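Local coordinates for protein Rik1-associated factor 1 (Schizosaccharomyces pombe, PDB 4O9D) that contributes through this WD-repeat beta-propeller domain to the Clr4 methyltransferase complex, which ubiquitylates and methylates histone H3 to establish heterochromatin, at residues K361-D364 and N369-I372. Sequence-based numbering, arbitrary orientation.
Sequences KVWD and NPFI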
loop_
_atom_site.group_PDB
_atom_site.type_symbol
_atom_site.label_atom_id
_atom_site.label_comp_id
_atom_site.label_asym_id
_atom_site.label_seq_id
_atom_site.Cartn_x
_atom_site.Cartn_y
_atom_site.Cartn_z
ATOM N N LYS A 361 11.900 5.170 12.758
ATOM C CA LYS A 361 12.685 4.433 13.742
ATOM C C LYS A 361 13.108 3.090 13.160
ATOM O O LYS A 361 12.346 2.476 12.384
ATOM C CB LYS A 361 11.874 4.260 15.033
ATOM C CG LYS A 361 11.723 5.583 15.817
ATOM C CD LYS A 361 10.874 5.434 17.062
ATOM C CE LYS A 361 10.920 6.735 17.893
ATOM N NZ LYS A 361 12.319 6.991 18.381
ATOM N N VAL A 362 14.329 2.663 13.501
ATOM C CA VAL A 362 14.890 1.404 12.996
ATOM C C VAL A 362 14.977 0.424 14.182
ATOM O O VAL A 362 15.450 0.812 15.260
ATOM C CB VAL A 362 16.292 1.586 12.345
ATOM C CG1 VAL A 362 16.834 0.259 11.810
ATOM C CG2 VAL A 362 16.260 2.646 11.215
ATOM N N TRP A 363 14.504 -0.815 13.978
ATOM C CA TRP A 363 14.422 -1.818 15.036
ATOM C C TRP A 363 15.051 -3.155 14.630
ATOM O O TRP A 363 14.918 -3.577 13.476
ATOM C CB TRP A 363 12.958 -2.091 15.409
ATOM C CG TRP A 363 12.060 -0.875 15.534
ATOM C CD1 TRP A 363 11.358 -0.270 14.537
ATOM C CD2 TRP A 363 11.745 -0.158 16.744
ATOM N NE1 TRP A 363 10.621 0.792 15.045
ATOM C CE2 TRP A 363 10.847 0.881 16.395
ATOM C CE3 TRP A 363 12.139 -0.299 18.093
ATOM C CZ2 TRP A 363 10.329 1.778 17.334
ATOM C CZ3 TRP A 363 11.629 0.603 19.032
ATOM C CH2 TRP A 363 10.732 1.628 18.647
ATOM N N ASP A 364 15.729 -3.825 15.573
ATOM C CA ASP A 364 16.161 -5.223 15.374
ATOM C C ASP A 364 15.518 -6.116 16.440
ATOM O O ASP A 364 15.882 -6.060 17.613
ATOM C CB ASP A 364 17.670 -5.382 15.434
ATOM C CG ASP A 364 18.125 -6.743 14.930
ATOM O OD1 ASP A 364 17.377 -7.735 15.105
ATOM O OD2 ASP A 364 19.214 -6.819 14.328
ATOM N N ASN A 369 16.721 -5.056 23.620
ATOM C CA ASN A 369 16.051 -3.799 23.355
ATOM C C ASN A 369 16.157 -3.611 21.862
ATOM O O ASN A 369 17.255 -3.425 21.347
ATOM C CB ASN A 369 16.718 -2.610 24.050
ATOM C CG ASN A 369 16.025 -1.291 23.713
ATOM O OD1 ASN A 369 15.231 -1.205 22.757
ATOM N ND2 ASN A 369 16.303 -0.259 24.498
ATOM N N PRO A 370 15.020 -3.695 21.152
ATOM C CA PRO A 370 15.061 -3.720 19.681
ATOM C C PRO A 370 15.410 -2.382 19.014
ATOM O O PRO A 370 15.824 -2.405 17.846
ATOM C CB PRO A 370 13.633 -4.160 19.297
ATOM C CG PRO A 370 12.783 -3.749 20.426
ATOM C CD PRO A 370 13.656 -3.896 21.670
ATOM N N PHE A 371 15.253 -1.251 19.707
ATOM C CA PHE A 371 15.539 0.036 19.058
ATOM C C PHE A 371 17.011 0.213 18.670
ATOM O O PHE A 371 17.917 0.004 19.485
ATOM C CB PHE A 371 15.079 1.202 19.932
ATOM C CG PHE A 371 15.415 2.563 19.369
ATOM C CD1 PHE A 371 14.690 3.091 18.288
ATOM C CD2 PHE A 371 16.428 3.332 19.938
ATOM C CE1 PHE A 371 14.975 4.352 17.793
ATOM C CE2 PHE A 371 16.729 4.598 19.444
ATOM C CZ PHE A 371 16.003 5.116 18.370
ATOM N N ILE A 372 17.245 0.593 17.417
ATOM C CA ILE A 372 18.588 0.722 16.895
ATOM C C ILE A 372 18.913 2.201 16.834
ATOM O O ILE A 372 19.864 2.672 17.472
ATOM C CB ILE A 372 18.702 0.156 15.469
ATOM C CG1 ILE A 372 18.387 -1.346 15.465
ATOM C CG2 ILE A 372 20.076 0.467 14.870
ATOM C CD1 ILE A 372 19.312 -2.190 16.327
#
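In the outer beta hairpin of a WD-repeat propeller blade, Trp-363 on strand 359-363 faces Phe-371 on the outermost strand 371-377 as an antiparallel, non-hydrogen-bonded pair. Two backbone hydrogen bonds flank it: Ile-372 N to Val-362 O (2.8 Å) and Asp-364 N to Pro-370 O (2.7 Å). Both aromatic side chains lie on one face of the sheet and form a T-shaped stack, the Phe-371 edge toward the six-membered ring of Trp-363, with centroids 5.6 Å apart and planes at 68°. CG of Phe-371 stands anti to the backbone N (chi1 176°), which carries CD1 over the rim of the indole. Trp-363 NE1 is hydrogen-bonded to Thr-353 OG1 of strand 351-354, tying the indole to the next strand inward. An alanine in place of Phe-371 would probably leave this indole face without its aromatic partner and the Lys-361 chain without the ring it lies against. Lys-361 NZ sits 3.8 Å from Phe-371 CE1 and is hydrogen-bonded to Asn-374 OD1. Beyond the stack, Pro-370 CG approaches Trp-363 CE3. Ile-372 CD1 rests 3.7 Å from CB of Asp-364, whose OD1 forms a salt bridge with Arg-366 NE in the turn.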